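Local structure of phosphatidylinositol-specific phospholipase C (2PLC) at residues F213-S218 with G253-D258; N31-W36 with G74-N79. The protein is a bacterial member of the phosphatidylinositol-specific phospholipase C family, whose fold belongs to the TIM-barrel class. One frame throughout, in Å; residues are numbered along the deposited sequence.

Contact 1 (F213-S218 with G253-D258)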
# COMPACT_ATOMS: atom_id res chain seq x y z
N PHE A 213 -2.85 -3.23 10.00
CA PHE A 213 -4.21 -3.25 9.47
C PHE A 213 -4.27 -2.64 8.08
O PHE A 213 -3.91 -1.47 7.89
CB PHE A 213 -5.16 -2.49 10.40
CG PHE A 213 -5.55 -3.24 11.64
CD1 PHE A 213 -4.64 -3.41 12.69
CD2 PHE A 213 -6.82 -3.78 11.77
CE1 PHE A 213 -5.01 -4.09 13.84
CE2 PHE A 213 -7.19 -4.47 12.92
CZ PHE A 213 -6.28 -4.63 13.96
N LEU A 214 -4.66 -3.45 7.10
CA LEU A 214 -4.80 -3.00 5.72
C LEU A 214 -6.30 -2.80 5.51
O LEU A 214 -7.05 -3.75 5.30
CB LEU A 214 -4.25 -4.04 4.74
CG LEU A 214 -2.74 -4.29 4.60
CD1 LEU A 214 -2.06 -3.05 4.08
CD2 LEU A 214 -2.11 -4.70 5.92
N ASN A 215 -6.74 -1.55 5.62
CA ASN A 215 -8.15 -1.20 5.50
C ASN A 215 -8.52 -0.65 4.11
O ASN A 215 -8.30 0.53 3.82
CB ASN A 215 -8.45 -0.15 6.58
CG ASN A 215 -9.92 -0.06 6.94
OD1 ASN A 215 -10.78 -0.69 6.31
ND2 ASN A 215 -10.22 0.73 7.96
N HIS A 216 -9.08 -1.50 3.25
CA HIS A 216 -9.47 -1.09 1.91
C HIS A 216 -10.76 -0.28 1.82
O HIS A 216 -11.84 -0.76 2.18
CB HIS A 216 -9.61 -2.30 0.99
CG HIS A 216 -8.30 -2.91 0.61
ND1 HIS A 216 -7.69 -3.89 1.37
CD2 HIS A 216 -7.46 -2.67 -0.43
CE1 HIS A 216 -6.53 -4.21 0.82
NE2 HIS A 216 -6.37 -3.49 -0.28
N ILE A 217 -10.64 0.96 1.35
CA ILE A 217 -11.79 1.83 1.16
C ILE A 217 -12.37 1.48 -0.24
O ILE A 217 -13.56 1.66 -0.49
CB ILE A 217 -11.36 3.32 1.15
CG1 ILE A 217 -10.48 3.64 2.36
CG2 ILE A 217 -12.58 4.23 1.10
CD1 ILE A 217 -11.16 3.53 3.67
N SER A 218 -11.51 0.96 -1.11
CA SER A 218 -11.87 0.59 -2.48
C SER A 218 -12.84 -0.58 -2.66
O SER A 218 -12.92 -1.48 -1.83
CB SER A 218 -10.59 0.30 -3.27
OG SER A 218 -9.76 -0.61 -2.57
N GLY A 253 -4.11 2.63 11.28
CA GLY A 253 -3.62 1.66 10.31
C GLY A 253 -3.51 2.25 8.92
O GLY A 253 -3.51 3.47 8.74
N ILE A 254 -3.46 1.37 7.92
CA ILE A 254 -3.33 1.77 6.53
C ILE A 254 -4.68 1.87 5.83
O ILE A 254 -5.40 0.88 5.68
CB ILE A 254 -2.44 0.78 5.76
CG1 ILE A 254 -1.12 0.59 6.51
CG2 ILE A 254 -2.17 1.30 4.35
CD1 ILE A 254 -0.30 -0.56 6.04
N LEU A 255 -5.03 3.09 5.42
CA LEU A 255 -6.28 3.38 4.73
C LEU A 255 -5.98 3.41 3.24
O LEU A 255 -5.37 4.36 2.72
CB LEU A 255 -6.86 4.71 5.23
CG LEU A 255 -7.16 4.73 6.74
CD1 LEU A 255 -7.69 6.08 7.19
CD2 LEU A 255 -8.16 3.63 7.09
N ILE A 256 -6.39 2.34 2.56
CA ILE A 256 -6.13 2.12 1.13
C ILE A 256 -7.29 2.60 0.24
O ILE A 256 -8.37 2.01 0.24
CB ILE A 256 -5.82 0.63 0.91
CG1 ILE A 256 -4.83 0.15 1.99
CG2 ILE A 256 -5.20 0.41 -0.45
CD1 ILE A 256 -4.60 -1.32 2.02
N MET A 257 -7.01 3.60 -0.59
CA MET A 257 -8.03 4.21 -1.43
C MET A 257 -7.84 4.24 -2.95
O MET A 257 -6.73 4.06 -3.48
CB MET A 257 -8.22 5.67 -0.99
CG MET A 257 -8.37 5.87 0.50
SD MET A 257 -8.09 7.57 1.00
CE MET A 257 -6.30 7.57 1.15
N ASP A 258 -8.96 4.50 -3.62
CA ASP A 258 -9.03 4.68 -5.07
C ASP A 258 -9.29 6.19 -5.15
O ASP A 258 -9.99 6.74 -4.30
CB ASP A 258 -10.24 3.99 -5.68
CG ASP A 258 -10.04 2.51 -5.87
OD1 ASP A 258 -8.88 2.05 -5.97
OD2 ASP A 258 -11.07 1.80 -5.95
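Ile256 brings its CD1 methyl over one face of the His216 imidazole, a CH-pi contact in which CD1 lies 3.8 Å from the ring centroid, displaced toward the rim and nearest to NE2. The extended end of Ile256, with CD1 anti to CA (chi2 171°), reaches on to a second neighbour, Leu214 CD1, at 3.7 Å. Leu214 in turn runs alongside Ile254, their CD1 atoms 3.6 Å apart, so three aliphatic side chains and a ring form one continuous layer. Tyr60 of strand 60-65 touches Leu214, Ile254 and Ile256 on this face, while ND1 of His216 is hydrogen-bonded to Gln183 O.

Four backbone hydrogen bonds fix the register. Phe213 O accepts from Ile254 N, and Ile254 O from Asn215 N at 2.8 Å; Asn215 O then accepts from Ile256 N. Ile256 O accepts from Ile217 N at 2.7 Å, which carries the ladder just beyond strand 212-216. Ile217, just past the strand, points toward 253-258, its CG1 beside Met257 CG at 3.6 Å, and also touches Leu233 and Val237 of helix 226-246. That helix connects the two strands, and their side-by-side parallel pairing completes a beta-alpha-beta crossover, the repeating unit of TIM-type barrels.

Contact 2 (N31-W36 with G74-N79)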
# COMPACT_ATOMS: atom_id res chain seq x y z
N ASN A 31 -2.92 4.65 -16.09
CA ASN A 31 -2.49 4.67 -17.48
C ASN A 31 -2.41 3.22 -17.92
O ASN A 31 -2.36 2.31 -17.09
CB ASN A 31 -1.13 5.35 -17.60
CG ASN A 31 -0.77 5.69 -19.04
OD1 ASN A 31 -1.64 5.97 -19.86
ND2 ASN A 31 0.53 5.67 -19.34
N GLY A 32 -2.42 3.00 -19.24
CA GLY A 32 -2.36 1.64 -19.76
C GLY A 32 -2.48 1.58 -21.27
O GLY A 32 -2.50 2.62 -21.94
N ASP A 33 -2.57 0.37 -21.81
CA ASP A 33 -2.68 0.17 -23.24
C ASP A 33 -4.07 0.49 -23.81
O ASP A 33 -4.93 1.03 -23.11
CB ASP A 33 -2.23 -1.24 -23.64
CG ASP A 33 -3.11 -2.35 -23.06
OD1 ASP A 33 -4.24 -2.08 -22.59
OD2 ASP A 33 -2.67 -3.51 -23.08
N ILE A 34 -4.28 0.16 -25.08
CA ILE A 34 -5.55 0.41 -25.73
C ILE A 34 -6.73 -0.24 -24.99
O ILE A 34 -7.82 0.33 -24.93
CB ILE A 34 -5.51 -0.03 -27.22
CG1 ILE A 34 -6.76 0.46 -27.96
CG2 ILE A 34 -5.36 -1.54 -27.32
CD1 ILE A 34 -6.91 1.99 -27.99
N THR A 35 -6.50 -1.41 -24.39
CA THR A 35 -7.56 -2.10 -23.65
C THR A 35 -7.94 -1.32 -22.38
O THR A 35 -9.09 -1.35 -21.94
CB THR A 35 -7.16 -3.54 -23.26
OG1 THR A 35 -6.81 -4.26 -24.45
CG2 THR A 35 -8.31 -4.27 -22.59
N TRP A 36 -6.96 -0.61 -21.81
CA TRP A 36 -7.20 0.19 -20.62
C TRP A 36 -8.13 1.36 -20.94
O TRP A 36 -9.02 1.69 -20.16
CB TRP A 36 -5.87 0.70 -20.06
CG TRP A 36 -6.01 1.44 -18.77
CD1 TRP A 36 -6.08 0.89 -17.51
CD2 TRP A 36 -6.12 2.85 -18.60
NE1 TRP A 36 -6.24 1.89 -16.58
CE2 TRP A 36 -6.27 3.10 -17.22
CE3 TRP A 36 -6.11 3.94 -19.49
CZ2 TRP A 36 -6.41 4.39 -16.71
CZ3 TRP A 36 -6.25 5.22 -18.97
CH2 TRP A 36 -6.40 5.43 -17.59
N GLY A 74 -4.86 -7.60 -14.62
CA GLY A 74 -5.45 -8.75 -15.30
C GLY A 74 -4.77 -8.86 -16.65
O GLY A 74 -3.54 -8.88 -16.73
N PRO A 75 -5.54 -8.89 -17.74
CA PRO A 75 -5.00 -8.99 -19.10
C PRO A 75 -4.62 -7.62 -19.66
O PRO A 75 -4.20 -7.51 -20.81
CB PRO A 75 -6.17 -9.58 -19.87
CG PRO A 75 -7.35 -8.90 -19.22
CD PRO A 75 -7.02 -8.98 -17.75
N ILE A 76 -4.80 -6.59 -18.85
CA ILE A 76 -4.51 -5.22 -19.25
C ILE A 76 -3.12 -4.75 -18.85
O ILE A 76 -2.78 -4.72 -17.66
CB ILE A 76 -5.57 -4.27 -18.66
CG1 ILE A 76 -6.95 -4.64 -19.18
CG2 ILE A 76 -5.25 -2.82 -18.99
CD1 ILE A 76 -8.07 -3.89 -18.51
N PHE A 77 -2.31 -4.42 -19.85
CA PHE A 77 -0.95 -3.91 -19.62
C PHE A 77 -1.09 -2.45 -19.20
O PHE A 77 -1.81 -1.68 -19.84
CB PHE A 77 -0.15 -4.02 -20.92
CG PHE A 77 1.23 -3.42 -20.84
CD1 PHE A 77 2.04 -3.63 -19.72
CD2 PHE A 77 1.73 -2.65 -21.88
CE1 PHE A 77 3.32 -3.08 -19.65
CE2 PHE A 77 3.00 -2.09 -21.82
CZ PHE A 77 3.80 -2.31 -20.70
N LEU A 78 -0.39 -2.07 -18.13
CA LEU A 78 -0.48 -0.71 -17.62
C LEU A 78 0.63 0.25 -18.06
O LEU A 78 0.85 1.27 -17.42
CB LEU A 78 -0.61 -0.72 -16.09
CG LEU A 78 -1.84 -1.43 -15.52
CD1 LEU A 78 -1.85 -1.30 -14.01
CD2 LEU A 78 -3.11 -0.83 -16.09
N ASN A 79 1.31 -0.07 -19.16
CA ASN A 79 2.39 0.79 -19.67
C ASN A 79 3.44 1.15 -18.62
O ASN A 79 3.83 2.32 -18.48
CB ASN A 79 1.83 2.06 -20.31
CG ASN A 79 1.23 1.81 -21.68
OD1 ASN A 79 0.96 0.66 -22.05
ND2 ASN A 79 1.04 2.87 -22.45
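Asp33, the N-cap residue of helix 34-38, ties the start of that helix to Phe77 in the hairpin formed by strands 70-73 and 76-78, and so illustrates how one capping residue can serve two elements. Its backbone N donates to Phe77 O at 2.9 Å with an N-H...O angle of 155°. In return Phe77 N makes a weak bond, 3.4 Å long, to Asp33 OD2. The other carboxylate oxygen, OD1, turns to the helix: it accepts from Trp36 N at 3.2 Å and more weakly from Thr35 N. With CG between the backbone N and the carbonyl carbon (chi1 64°), the carboxylate is held close to both the helix amides and Phe77.

Apolar groups close the join on one side of these polar bonds. Ile76 CG2 meets Trp36 CB at 3.7 Å and lies near the indole plane, at its edge. Leu78 crosses Trp36 at about a right angle, its CD2 3.7 Å from Trp36 CD1. Thr35 adds its methyl, CG2, against Ile76 CG1. Next to them the chain runs over one face of the indole, with Gly32 N 3.6 Å above the ring plane. Gly32 has no side chain, and its CA comes within 3.7 Å of Leu78 CA. Asp33 thus divides its two oxygens between the helix amides and the hairpin strand, and the partial positive charge of the helix start would be expected to stabilise the ionised carboxylate.

Overall arrangement
The two contacts contrast a barrel's wall of parallel strands with its periphery. Contact 1 is buried, its centre about 8 Å from the centre of the chain; contact 2, partly buried, lies about 20 Å from it. Their centres are about 24 Å apart and their nearest atoms about 11 Å, without touching. The connection runs through the chain. Strand 20-24 pairs in parallel with strand 253-257, and just beyond it His25 ND1 is hydrogen-bonded to Asp258 OD1 before the chain goes on to 31-36. Likewise strand 60-65, whose Tyr60 touches contact 1, precedes the hairpin that supplies 74-79.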